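Local coordinates for PGRP-Hd - Peptidoglycan recognition protein homologue (Alvinella pompejana, PDB 3EP1) that probably recognises bacterial peptidoglycan in innate immunity, as a peptidoglycan recognition protein homologue related to N-acetylmuramoyl-L-alanine amidases, at residues 4-9 with 87-92; 12-17 with 62-67; 24-29 with 109-114; 28-33 with 100-105. All blocks are in the same frame, centred on the assembly; numbering follows the deposited sequence.

In the fold
From the N terminus, 4-9 pairs with the edge strand 90-92 in contact 1, closing a loop of 77 residues. Contact 2 falls within that span: 12-17, still before the first strand, rests on helix 59-72 and closes a loop of 44, and R8 of contact 1 touches it. The chain then enters strand 26-33, which serves two contacts. Contact 3 sets its start beside strand 110-115, closing 79 residues, and contact 4 packs its later residues under loop 100-105, closing 66; they share E28 and I29. Along the chain, contacts 1 and 2 both cross contacts 3 and 4, so together they join the N-terminal loop, the helix, the sheet and the loop before strand 110-115.

Contact 1: 4-9 with 87-92; sequences SIVPRQ and DGVIYE
V6 meets the edge of strand 90-92 through both its backbone groups: V6 N donates to I90 O at 2.7 Å, nearly straight at 172°, and E92 N returns a bond of 2.7 Å to V6 O. V6 CB rests on Y91 CD2 at 3.6 Å, its CG2 touches V89 CG1, and on I5 the CG1 branch meets I90 CG2 at 3.9 Å; branched aliphatic residues suit such a close strand-like pairing. Further along, the E92 carboxylate runs alongside P7 CA to reach R8. Its CG is anti to the backbone N (chi1 172°), and OE1 accepts R8 N at 3.1 Å on the anti side of the carboxylate, tilted out of its plane. P7 has no N-H of its own to compete. At the other end a water joins S4 O to I90 N. In the next shell, the R8 guanidinium bonds G93 O and forms a salt bridge with D77, while Y91 OH bonds D85 and its ring lies on helix 59-72. P7 also packs on E143 of the second subunit. The arm is thus held by two backbone bonds, one carboxylate bond where the 3-10 turn starts, and aliphatic packing, with no R8-E92 salt bridge.

Contact 2: 12-17 with 62-67; sequences AAIEPR and IVKALQ
Q67 lays its carboxamide against the backbone of I14 and uses both ends of it. OE1 accepts I14 N at 3.2 Å in an almost straight bond (177°), met in the carbonyl plane on a lone pair. NE2 donates to I14 O at 2.9 Å, again on a lone pair, though this bond is more bent at 132° and I14 O is tilted out of the Q67 amide plane. Glutamine fits here because one group offers an acceptor and a donor to the N-H and C=O of the same residue. Its long chain is what spans the gap: CG stands anti to the backbone N (chi1 -177°) and the chain stays extended beyond it. The small A13 lets the amide come close, its CB lying 4.0 Å from Q67 NE2. One turn earlier in the helix, K64 reaches the same loop. Its chain is bent at chi2, and NZ donates to A12 O; the modelled separation of 2.5 Å is too short for its exact value to be trusted. The I14 side chain lies alongside both helix residues, with CG1 3.8 Å from K64 NZ and CB 3.9 Å from Q67 OE1. Beyond the pair, Q67 NE2 has a second acceptor in D77, and the Q67 side chain also lies against R8 and W11. Both polar backbone groups of I14 are thus satisfied by one helix side chain, with A12 O a doubtful third, so 12-17 is held on helix 59-72 chiefly by polar bonds.

Contact 3: 24-29 with 109-114; sequences GRADEI and HSIGVA
At E28, chi1 of 56° sets CG between the backbone N and the carbonyl carbon, the crowded position, and brings it to 3.6 Å from S110 CB. D27 has much the same first torsion (58°), and its OD1 comes within 2.9 Å of H109 O, two acceptors that do not bond. That carbonyl is instead taken by D27 N at 3.3 Å, the donor lying above the carbonyl plane. Farther on, I111 N donates to E28 O at 3.0 Å, where I29 and I111 form a parallel bridge. On the face carrying I29 and I111, I29 CG2 lies beside V113 CG2 at 3.9 Å. A26 CB touches I111 CG1 at 3.7 Å; a small alanine fits where the backbones approach closely. L145 packs on A26, I29 and I111. E28 and S110 point to the other face; both are buried and their polar ends have partners: E28 forms salt bridges to R106 and R152, and S110 OG bonds R106 O. The two strands run in the same direction, 29° apart and 4.8 Å at closest approach. Parallel neighbours of this kind form the centre of the mixed sheet of the peptidoglycan recognition and type 2 amidase fold, in which strand 26-33 sits between 110-115 and 149-152.

Contact 4: 28-33 with 100-105; sequences EIFLWQ and GQHTKG
The loop 100-105 lies between strands 90-92 and 110-115 of the peptidoglycan recognition and type 2 amidase fold, and it lays H102 and T103 over the side chains of strand 26-33. T103 sits above F30: its CB stands over one face of the ring, 4.3 Å from the centroid and 22° off the normal, a CH-pi contact displaced toward the rim. H102 reaches the same phenyl group differently, its CE1 lying near the ring plane at the edge, 4.0 Å from F30 CD2. The beta-branched threonine suits the place, since OG1 lies 3.3 Å from F30 CD2 while CG2 wedges between F30 CB and the edge of the W32 indole; the modelled separation of CG2 from W32 NE1 is too short to be relied on. H102 O comes obliquely to that indole, 3.1 Å from W32 CZ2, and its angle to NE1 is too poor for a bond. Strand geometry explains the pairing of aromatics: F30 and W32, two residues apart, point to this side, whereas L31 points to the other and packs on helix 160-167. In the peptidoglycan recognition fold, this strand is held in register by strand 110-115, with which the F30 backbone bonds at I111 and V113. The loop has its own brace in D107, whose OD1 accepts both H102 N and T103 N. H102 CG stands between its backbone N and carbonyl carbon (chi1 45°), and the ring also packs on S110 and N81.

Contact 1: 4-9 with 87-92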
loop_
_atom_site.group_PDB
_atom_site.type_symbol
_atom_site.label_atom_id
_atom_site.label_comp_id
_atom_site.label_asym_id
_atom_site.label_seq_id
_atom_site.Cartn_x
_atom_site.Cartn_y
_atom_site.Cartn_z
ATOM N N SER A 4 -6.065 7.952 2.126
ATOM C CA SER A 4 -6.458 6.552 2.094
ATOM C C SER A 4 -7.421 6.280 0.949
ATOM O O SER A 4 -7.968 7.205 0.349
ATOM C CB SER A 4 -7.122 6.143 3.407
ATOM O OG SER A 4 -8.443 6.650 3.484
ATOM N N ILE A 5 -7.599 5.002 0.637
ATOM C CA ILE A 5 -8.515 4.589 -0.407
ATOM C C ILE A 5 -9.900 4.871 0.169
ATOM O O ILE A 5 -10.118 4.681 1.368
ATOM C CB ILE A 5 -8.333 3.077 -0.717
ATOM C CG1 ILE A 5 -7.002 2.864 -1.456
ATOM C CG2 ILE A 5 -9.489 2.552 -1.549
ATOM C CD1 ILE A 5 -6.509 1.435 -1.462
ATOM N N VAL A 6 -10.823 5.352 -0.658
ATOM C CA VAL A 6 -12.172 5.644 -0.175
ATOM C C VAL A 6 -12.980 4.347 -0.002
ATOM O O VAL A 6 -13.279 3.654 -0.970
ATOM C CB VAL A 6 -12.921 6.592 -1.135
ATOM C CG1 VAL A 6 -14.315 6.852 -0.612
ATOM C CG2 VAL A 6 -12.166 7.907 -1.272
ATOM N N PRO A 7 -13.353 4.016 1.245
ATOM C CA PRO A 7 -14.118 2.805 1.560
ATOM C C PRO A 7 -15.539 2.820 1.007
ATOM O O PRO A 7 -16.098 3.883 0.741
ATOM C CB PRO A 7 -14.084 2.779 3.082
ATOM C CG PRO A 7 -14.198 4.237 3.410
ATOM C CD PRO A 7 -13.231 4.876 2.437
ATOM N N ARG A 8 -16.107 1.624 0.845
ATOM C CA ARG A 8 -17.462 1.442 0.322
ATOM C C ARG A 8 -18.473 2.348 1.013
ATOM O O ARG A 8 -19.270 3.019 0.360
ATOM C CB ARG A 8 -17.926 -0.007 0.508
ATOM C CG ARG A 8 -17.182 -1.043 -0.307
ATOM C CD ARG A 8 -17.661 -2.449 0.044
ATOM N NE ARG A 8 -19.049 -2.683 -0.353
ATOM C CZ ARG A 8 -19.435 -2.975 -1.590
ATOM N NH1 ARG A 8 -18.538 -3.073 -2.559
ATOM N NH2 ARG A 8 -20.716 -3.177 -1.860
ATOM N N GLN A 9 -18.438 2.356 2.338
ATOM C CA GLN A 9 -19.375 3.162 3.100
ATOM C C GLN A 9 -19.264 4.670 2.871
ATOM O O GLN A 9 -20.224 5.398 3.112
ATOM C CB GLN A 9 -19.250 2.858 4.594
ATOM C CG GLN A 9 -20.172 3.714 5.431
ATOM C CD GLN A 9 -20.505 3.126 6.793
ATOM O OE1 GLN A 9 -21.376 3.643 7.496
ATOM N NE2 GLN A 9 -19.819 2.046 7.173
ATOM N N ASP A 87 -8.551 12.960 -10.493
ATOM C CA ASP A 87 -7.806 13.717 -9.501
ATOM C C ASP A 87 -6.994 12.788 -8.615
ATOM O O ASP A 87 -6.473 13.208 -7.593
ATOM C CB ASP A 87 -8.747 14.568 -8.645
ATOM C CG ASP A 87 -9.313 15.750 -9.407
ATOM O OD1 ASP A 87 -8.518 16.528 -9.975
ATOM O OD2 ASP A 87 -10.550 15.913 -9.438
ATOM N N GLY A 88 -6.892 11.521 -9.007
ATOM C CA GLY A 88 -6.117 10.567 -8.232
ATOM C C GLY A 88 -6.796 9.930 -7.032
ATOM O O GLY A 88 -6.147 9.241 -6.246
ATOM N N VAL A 89 -8.095 10.149 -6.879
ATOM C CA VAL A 89 -8.830 9.568 -5.766
ATOM C C VAL A 89 -9.150 8.101 -6.069
ATOM O O VAL A 89 -9.683 7.783 -7.125
ATOM C CB VAL A 89 -10.150 10.340 -5.518
ATOM C CG1 VAL A 89 -10.885 9.757 -4.321
ATOM C CG2 VAL A 89 -9.848 11.828 -5.302
ATOM N N ILE A 90 -8.821 7.210 -5.143
ATOM C CA ILE A 90 -9.087 5.786 -5.326
ATOM C C ILE A 90 -10.304 5.351 -4.511
ATOM O O ILE A 90 -10.375 5.626 -3.317
ATOM C CB ILE A 90 -7.888 4.922 -4.873
ATOM C CG1 ILE A 90 -6.625 5.314 -5.637
ATOM C CG2 ILE A 90 -8.187 3.460 -5.116
ATOM C CD1 ILE A 90 -5.384 4.510 -5.230
ATOM N N TYR A 91 -11.250 4.663 -5.148
ATOM C CA TYR A 91 -12.446 4.206 -4.445
ATOM C C TYR A 91 -12.501 2.700 -4.338
ATOM O O TYR A 91 -12.191 1.981 -5.287
ATOM C CB TYR A 91 -13.733 4.672 -5.141
ATOM C CG TYR A 91 -13.865 6.164 -5.298
ATOM C CD1 TYR A 91 -13.338 6.809 -6.410
ATOM C CD2 TYR A 91 -14.503 6.934 -4.326
ATOM C CE1 TYR A 91 -13.440 8.182 -6.558
ATOM C CE2 TYR A 91 -14.610 8.316 -4.464
ATOM C CZ TYR A 91 -14.078 8.932 -5.581
ATOM O OH TYR A 91 -14.179 10.300 -5.740
ATOM N N GLU A 92 -12.924 2.220 -3.181
ATOM C CA GLU A 92 -13.021 0.794 -2.985
ATOM C C GLU A 92 -14.304 0.267 -3.618
ATOM O O GLU A 92 -15.389 0.766 -3.343
ATOM C CB GLU A 92 -12.998 0.440 -1.493
ATOM C CG GLU A 92 -13.291 -1.036 -1.253
ATOM C CD GLU A 92 -13.444 -1.398 0.201
ATOM O OE1 GLU A 92 -13.806 -0.519 1.014
ATOM O OE2 GLU A 92 -13.222 -2.583 0.523
HETATM O O HOH W 1 -7.520 8.052 -2.327
#

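Contact 2: 12-17 with 62-67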
loop_
_atom_site.group_PDB
_atom_site.type_symbol
_atom_site.label_atom_id
_atom_site.label_comp_id
_atom_site.label_asym_id
_atom_site.label_seq_id
_atom_site.Cartn_x
_atom_site.Cartn_y
_atom_site.Cartn_z
ATOM N N ALA A 12 -21.620 5.464 0.196
ATOM C CA ALA A 12 -22.933 4.876 0.501
ATOM C C ALA A 12 -23.241 3.590 -0.250
ATOM O O ALA A 12 -24.340 3.415 -0.761
ATOM C CB ALA A 12 -24.032 5.888 0.234
ATOM N N ALA A 13 -22.276 2.682 -0.300
ATOM C CA ALA A 13 -22.468 1.428 -1.010
ATOM C C ALA A 13 -23.459 0.502 -0.314
ATOM O O ALA A 13 -23.530 0.464 0.910
ATOM C CB ALA A 13 -21.123 0.718 -1.174
ATOM N N ILE A 14 -24.235 -0.229 -1.110
ATOM C CA ILE A 14 -25.180 -1.201 -0.580
ATOM C C ILE A 14 -24.386 -2.511 -0.516
ATOM O O ILE A 14 -23.547 -2.765 -1.374
ATOM C CB ILE A 14 -26.393 -1.373 -1.520
ATOM C CG1 ILE A 14 -27.212 -0.082 -1.556
ATOM C CG2 ILE A 14 -27.254 -2.541 -1.060
ATOM C CD1 ILE A 14 -28.373 -0.131 -2.516
ATOM N N GLU A 15 -24.634 -3.337 0.495
ATOM C CA GLU A 15 -23.900 -4.588 0.618
ATOM C C GLU A 15 -24.044 -5.453 -0.631
ATOM O O GLU A 15 -25.031 -5.374 -1.355
ATOM C CB GLU A 15 -24.363 -5.370 1.849
ATOM C CG GLU A 15 -25.783 -5.873 1.761
ATOM C CD GLU A 15 -26.180 -6.712 2.959
ATOM O OE1 GLU A 15 -27.318 -7.214 2.965
ATOM O OE2 GLU A 15 -25.363 -6.864 3.893
ATOM N N PRO A 16 -23.043 -6.299 -0.896
ATOM C CA PRO A 16 -23.063 -7.178 -2.067
ATOM C C PRO A 16 -24.168 -8.225 -1.933
ATOM O O PRO A 16 -24.509 -8.627 -0.819
ATOM C CB PRO A 16 -21.681 -7.839 -2.035
ATOM C CG PRO A 16 -20.863 -6.968 -1.120
ATOM C CD PRO A 16 -21.850 -6.558 -0.076
ATOM N N ARG A 17 -24.731 -8.657 -3.053
ATOM C CA ARG A 17 -25.744 -9.699 -2.990
ATOM C C ARG A 17 -25.041 -10.918 -2.407
ATOM O O ARG A 17 -25.543 -11.561 -1.483
ATOM C CB ARG A 17 -26.267 -10.020 -4.383
ATOM C CG ARG A 17 -27.249 -9.007 -4.889
ATOM C CD ARG A 17 -27.666 -9.301 -6.310
ATOM N NE ARG A 17 -28.835 -8.501 -6.673
ATOM C CZ ARG A 17 -29.092 -8.059 -7.898
ATOM N NH1 ARG A 17 -28.259 -8.334 -8.890
ATOM N NH2 ARG A 17 -30.182 -7.336 -8.122
ATOM N N ILE A 62 -21.082 9.148 -8.698
ATOM C CA ILE A 62 -20.990 8.346 -9.912
ATOM C C ILE A 62 -20.721 6.892 -9.564
ATOM O O ILE A 62 -21.280 5.989 -10.182
ATOM C CB ILE A 62 -19.865 8.834 -10.857
ATOM C CG1 ILE A 62 -20.236 10.187 -11.464
ATOM C CG2 ILE A 62 -19.659 7.815 -11.973
ATOM C CD1 ILE A 62 -19.162 10.785 -12.349
ATOM N N VAL A 63 -19.862 6.672 -8.576
ATOM C CA VAL A 63 -19.534 5.321 -8.157
ATOM C C VAL A 63 -20.816 4.639 -7.690
ATOM O O VAL A 63 -21.085 3.491 -8.032
ATOM C CB VAL A 63 -18.482 5.321 -7.023
ATOM C CG1 VAL A 63 -18.227 3.916 -6.551
ATOM C CG2 VAL A 63 -17.183 5.931 -7.522
ATOM N N LYS A 64 -21.612 5.358 -6.911
ATOM C CA LYS A 64 -22.876 4.811 -6.423
ATOM C C LYS A 64 -23.765 4.463 -7.617
ATOM O O LYS A 64 -24.372 3.400 -7.666
ATOM C CB LYS A 64 -23.578 5.838 -5.544
ATOM C CG LYS A 64 -24.990 5.464 -5.128
ATOM C CD LYS A 64 -25.021 4.434 -4.025
ATOM C CE LYS A 64 -26.382 4.466 -3.333
ATOM N NZ LYS A 64 -26.442 3.601 -2.139
ATOM N N ALA A 65 -23.832 5.377 -8.577
ATOM C CA ALA A 65 -24.633 5.180 -9.781
ATOM C C ALA A 65 -24.203 3.933 -10.547
ATOM O O ALA A 65 -25.029 3.229 -11.117
ATOM C CB ALA A 65 -24.517 6.403 -10.688
ATOM N N LEU A 66 -22.901 3.676 -10.580
ATOM C CA LEU A 66 -22.391 2.514 -11.288
ATOM C C LEU A 66 -22.868 1.264 -10.580
ATOM O O LEU A 66 -23.340 0.320 -11.215
ATOM C CB LEU A 66 -20.857 2.543 -11.340
ATOM C CG LEU A 66 -20.232 3.554 -12.310
ATOM C CD1 LEU A 66 -18.733 3.696 -12.034
ATOM C CD2 LEU A 66 -20.479 3.093 -13.739
ATOM N N GLN A 67 -22.757 1.254 -9.256
ATOM C CA GLN A 67 -23.200 0.088 -8.515
ATOM C C GLN A 67 -24.648 -0.199 -8.889
ATOM O O GLN A 67 -24.976 -1.308 -9.292
ATOM C CB GLN A 67 -23.085 0.307 -7.004
ATOM C CG GLN A 67 -23.483 -0.922 -6.206
ATOM C CD GLN A 67 -23.488 -0.695 -4.719
ATOM O OE1 GLN A 67 -24.072 0.271 -4.231
ATOM N NE2 GLN A 67 -22.849 -1.593 -3.980
#

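Contact 3: 24-29 with 109-114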
loop_
_atom_site.group_PDB
_atom_site.type_symbol
_atom_site.label_atom_id
_atom_site.label_comp_id
_atom_site.label_asym_id
_atom_site.label_seq_id
_atom_site.Cartn_x
_atom_site.Cartn_y
_atom_site.Cartn_z
ATOM N N GLY A 24 -5.738 -17.078 -3.546
ATOM C CA GLY A 24 -4.464 -16.679 -4.108
ATOM C C GLY A 24 -4.431 -15.229 -4.550
ATOM O O GLY A 24 -5.478 -14.599 -4.744
ATOM N N ARG A 25 -3.225 -14.689 -4.699
ATOM C CA ARG A 25 -3.073 -13.316 -5.140
ATOM C C ARG A 25 -3.566 -13.206 -6.571
ATOM O O ARG A 25 -3.839 -14.217 -7.238
ATOM C CB ARG A 25 -1.610 -12.883 -5.094
ATOM C CG ARG A 25 -1.025 -12.776 -3.707
ATOM C CD ARG A 25 -0.056 -13.908 -3.455
ATOM N NE ARG A 25 0.985 -13.928 -4.475
ATOM C CZ ARG A 25 2.095 -14.655 -4.398
ATOM N NH1 ARG A 25 2.309 -15.425 -3.344
ATOM N NH2 ARG A 25 2.995 -14.600 -5.371
ATOM N N ALA A 26 -3.690 -11.973 -7.038
ATOM C CA ALA A 26 -4.129 -11.728 -8.396
ATOM C C ALA A 26 -2.835 -11.503 -9.142
ATOM O O ALA A 26 -1.948 -10.804 -8.651
ATOM C CB ALA A 26 -5.010 -10.488 -8.456
ATOM N N ASP A 27 -2.708 -12.116 -10.312
ATOM C CA ASP A 27 -1.501 -11.962 -11.083
ATOM C C ASP A 27 -1.682 -11.007 -12.247
ATOM O O ASP A 27 -0.741 -10.750 -12.992
ATOM C CB ASP A 27 -0.987 -13.333 -11.547
ATOM C CG ASP A 27 -2.001 -14.100 -12.373
ATOM O OD1 ASP A 27 -3.184 -14.167 -11.988
ATOM O OD2 ASP A 27 -1.603 -14.661 -13.408
ATOM N N GLU A 28 -2.887 -10.465 -12.401
ATOM C CA GLU A 28 -3.123 -9.504 -13.474
ATOM C C GLU A 28 -4.180 -8.439 -13.166
ATOM O O GLU A 28 -5.169 -8.694 -12.483
ATOM C CB GLU A 28 -3.444 -10.232 -14.791
ATOM C CG GLU A 28 -4.606 -11.207 -14.747
ATOM C CD GLU A 28 -4.566 -12.179 -15.915
ATOM O OE1 GLU A 28 -5.475 -13.027 -16.036
ATOM O OE2 GLU A 28 -3.611 -12.089 -16.712
ATOM N N ILE A 29 -3.939 -7.233 -13.664
ATOM C CA ILE A 29 -4.848 -6.110 -13.457
ATOM C C ILE A 29 -5.508 -5.715 -14.774
ATOM O O ILE A 29 -4.825 -5.369 -15.738
ATOM C CB ILE A 29 -4.102 -4.869 -12.905
ATOM C CG1 ILE A 29 -3.551 -5.143 -11.502
ATOM C CG2 ILE A 29 -5.043 -3.682 -12.862
ATOM C CD1 ILE A 29 -2.397 -6.113 -11.441
ATOM N N HIS A 109 -8.738 -14.725 -11.048
ATOM C CA HIS A 109 -7.436 -14.439 -10.456
ATOM C C HIS A 109 -6.869 -13.102 -10.903
ATOM O O HIS A 109 -5.710 -13.004 -11.278
ATOM C CB HIS A 109 -6.457 -15.572 -10.786
ATOM C CG HIS A 109 -6.954 -16.931 -10.393
ATOM N ND1 HIS A 109 -7.062 -17.334 -9.078
ATOM C CD2 HIS A 109 -7.427 -17.959 -11.139
ATOM C CE1 HIS A 109 -7.581 -18.549 -9.031
ATOM N NE2 HIS A 109 -7.814 -18.951 -10.266
ATOM N N SER A 110 -7.691 -12.062 -10.852
ATOM C CA SER A 110 -7.239 -10.742 -11.261
ATOM C C SER A 110 -7.982 -9.660 -10.501
ATOM O O SER A 110 -8.904 -9.933 -9.736
ATOM C CB SER A 110 -7.494 -10.539 -12.744
ATOM O OG SER A 110 -8.891 -10.445 -12.959
ATOM N N ILE A 111 -7.566 -8.425 -10.746
ATOM C CA ILE A 111 -8.164 -7.253 -10.136
ATOM C C ILE A 111 -8.686 -6.344 -11.251
ATOM O O ILE A 111 -7.969 -6.025 -12.197
ATOM C CB ILE A 111 -7.126 -6.499 -9.284
ATOM C CG1 ILE A 111 -6.841 -7.291 -8.014
ATOM C CG2 ILE A 111 -7.627 -5.111 -8.941
ATOM C CD1 ILE A 111 -8.029 -7.393 -7.095
ATOM N N GLY A 112 -9.946 -5.955 -11.147
ATOM C CA GLY A 112 -10.528 -5.091 -12.150
ATOM C C GLY A 112 -10.525 -3.667 -11.643
ATOM O O GLY A 112 -11.044 -3.386 -10.570
ATOM N N VAL A 113 -9.920 -2.773 -12.409
ATOM C CA VAL A 113 -9.853 -1.376 -12.030
ATOM C C VAL A 113 -10.509 -0.526 -13.107
ATOM O O VAL A 113 -10.141 -0.595 -14.272
ATOM C CB VAL A 113 -8.397 -0.896 -11.857
ATOM C CG1 VAL A 113 -8.387 0.565 -11.442
ATOM C CG2 VAL A 113 -7.671 -1.736 -10.823
ATOM N N ALA A 114 -11.490 0.268 -12.714
ATOM C CA ALA A 114 -12.171 1.143 -13.657
ATOM C C ALA A 114 -11.592 2.539 -13.513
ATOM O O ALA A 114 -11.371 3.004 -12.394
ATOM C CB ALA A 114 -13.661 1.178 -13.367
#

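Contact 4: 28-33 with 100-105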
loop_
_atom_site.group_PDB
_atom_site.type_symbol
_atom_site.label_atom_id
_atom_site.label_comp_id
_atom_site.label_asym_id
_atom_site.label_seq_id
_atom_site.Cartn_x
_atom_site.Cartn_y
_atom_site.Cartn_z
ATOM N N GLU A 28 -2.887 -10.465 -12.401
ATOM C CA GLU A 28 -3.123 -9.504 -13.474
ATOM C C GLU A 28 -4.180 -8.439 -13.166
ATOM O O GLU A 28 -5.169 -8.694 -12.483
ATOM C CB GLU A 28 -3.444 -10.232 -14.791
ATOM C CG GLU A 28 -4.606 -11.207 -14.747
ATOM C CD GLU A 28 -4.566 -12.179 -15.915
ATOM O OE1 GLU A 28 -5.475 -13.027 -16.036
ATOM O OE2 GLU A 28 -3.611 -12.089 -16.712
ATOM N N ILE A 29 -3.939 -7.233 -13.664
ATOM C CA ILE A 29 -4.848 -6.110 -13.457
ATOM C C ILE A 29 -5.508 -5.715 -14.774
ATOM O O ILE A 29 -4.825 -5.369 -15.738
ATOM C CB ILE A 29 -4.102 -4.869 -12.905
ATOM C CG1 ILE A 29 -3.551 -5.143 -11.502
ATOM C CG2 ILE A 29 -5.043 -3.682 -12.862
ATOM C CD1 ILE A 29 -2.397 -6.113 -11.441
ATOM N N PHE A 30 -6.833 -5.765 -14.818
ATOM C CA PHE A 30 -7.557 -5.398 -16.032
ATOM C C PHE A 30 -8.070 -3.970 -15.948
ATOM O O PHE A 30 -8.807 -3.627 -15.029
ATOM C CB PHE A 30 -8.724 -6.363 -16.266
ATOM C CG PHE A 30 -8.288 -7.745 -16.648
ATOM C CD1 PHE A 30 -7.603 -7.964 -17.844
ATOM C CD2 PHE A 30 -8.522 -8.822 -15.802
ATOM C CE1 PHE A 30 -7.153 -9.235 -18.188
ATOM C CE2 PHE A 30 -8.075 -10.102 -16.137
ATOM C CZ PHE A 30 -7.389 -10.307 -17.332
ATOM N N LEU A 31 -7.678 -3.147 -16.920
ATOM C CA LEU A 31 -8.081 -1.743 -16.963
ATOM C C LEU A 31 -9.272 -1.463 -17.871
ATOM O O LEU A 31 -9.259 -1.802 -19.056
ATOM C CB LEU A 31 -6.906 -0.863 -17.401
ATOM C CG LEU A 31 -5.972 -0.300 -16.323
ATOM C CD1 LEU A 31 -4.940 0.603 -16.976
ATOM C CD2 LEU A 31 -6.765 0.498 -15.300
ATOM N N TRP A 32 -10.297 -0.842 -17.302
ATOM C CA TRP A 32 -11.510 -0.491 -18.038
ATOM C C TRP A 32 -11.857 0.953 -17.767
ATOM O O TRP A 32 -11.720 1.417 -16.647
ATOM C CB TRP A 32 -12.697 -1.334 -17.586
ATOM C CG TRP A 32 -12.624 -2.757 -17.953
ATOM C CD1 TRP A 32 -11.924 -3.738 -17.317
ATOM C CD2 TRP A 32 -13.303 -3.385 -19.045
ATOM N NE1 TRP A 32 -12.131 -4.943 -17.941
ATOM C CE2 TRP A 32 -12.972 -4.757 -19.006
ATOM C CE3 TRP A 32 -14.164 -2.919 -20.052
ATOM C CZ2 TRP A 32 -13.471 -5.675 -19.935
ATOM C CZ3 TRP A 32 -14.661 -3.831 -20.976
ATOM C CH2 TRP A 32 -14.313 -5.196 -20.908
ATOM N N GLN A 33 -12.316 1.657 -18.792
ATOM C CA GLN A 33 -12.705 3.049 -18.638
ATOM C C GLN A 33 -14.224 3.064 -18.487
ATOM O O GLN A 33 -14.908 2.238 -19.099
ATOM C CB GLN A 33 -12.320 3.847 -19.880
ATOM C CG GLN A 33 -13.278 3.659 -21.044
ATOM C CD GLN A 33 -12.853 4.409 -22.286
ATOM O OE1 GLN A 33 -12.545 5.595 -22.233
ATOM N NE2 GLN A 33 -12.847 3.717 -23.417
ATOM N N GLY A 100 -14.373 -10.160 -9.002
ATOM C CA GLY A 100 -15.262 -9.189 -9.606
ATOM C C GLY A 100 -15.975 -9.775 -10.812
ATOM O O GLY A 100 -15.918 -10.983 -11.041
ATOM N N GLN A 101 -16.648 -8.914 -11.569
ATOM C CA GLN A 101 -17.356 -9.308 -12.785
ATOM C C GLN A 101 -17.107 -8.194 -13.806
ATOM O O GLN A 101 -18.025 -7.498 -14.226
ATOM C CB GLN A 101 -18.854 -9.486 -12.492
ATOM C CG GLN A 101 -19.144 -10.718 -11.631
ATOM C CD GLN A 101 -20.565 -10.773 -11.090
ATOM O OE1 GLN A 101 -20.952 -9.975 -10.238
ATOM N NE2 GLN A 101 -21.348 -11.723 -11.590
ATOM N N HIS A 102 -15.842 -8.052 -14.191
ATOM C CA HIS A 102 -15.386 -7.015 -15.114
ATOM C C HIS A 102 -14.793 -7.516 -16.431
ATOM O O HIS A 102 -14.882 -6.840 -17.456
ATOM C CB HIS A 102 -14.359 -6.143 -14.394
ATOM C CG HIS A 102 -13.342 -6.932 -13.629
ATOM N ND1 HIS A 102 -12.272 -7.553 -14.233
ATOM C CD2 HIS A 102 -13.265 -7.248 -12.314
ATOM C CE1 HIS A 102 -11.580 -8.219 -13.326
ATOM N NE2 HIS A 102 -12.162 -8.051 -12.152
ATOM N N THR A 103 -14.168 -8.686 -16.411
ATOM C CA THR A 103 -13.588 -9.227 -17.633
ATOM C C THR A 103 -14.025 -10.684 -17.782
ATOM O O THR A 103 -13.425 -11.592 -17.209
ATOM C CB THR A 103 -12.051 -9.131 -17.611
ATOM O OG1 THR A 103 -11.532 -10.029 -16.625
ATOM C CG2 THR A 103 -11.618 -7.726 -17.259
ATOM N N LYS A 104 -15.082 -10.885 -18.561
ATOM C CA LYS A 104 -15.659 -12.207 -18.774
ATOM C C LYS A 104 -14.624 -13.299 -18.950
ATOM O O LYS A 104 -13.764 -13.225 -19.827
ATOM C CB LYS A 104 -16.607 -12.184 -19.976
ATOM N N GLY A 105 -14.713 -14.306 -18.089
ATOM C CA GLY A 105 -13.802 -15.430 -18.158
ATOM C C GLY A 105 -12.468 -15.274 -17.455
ATOM O O GLY A 105 -11.791 -16.272 -17.214
#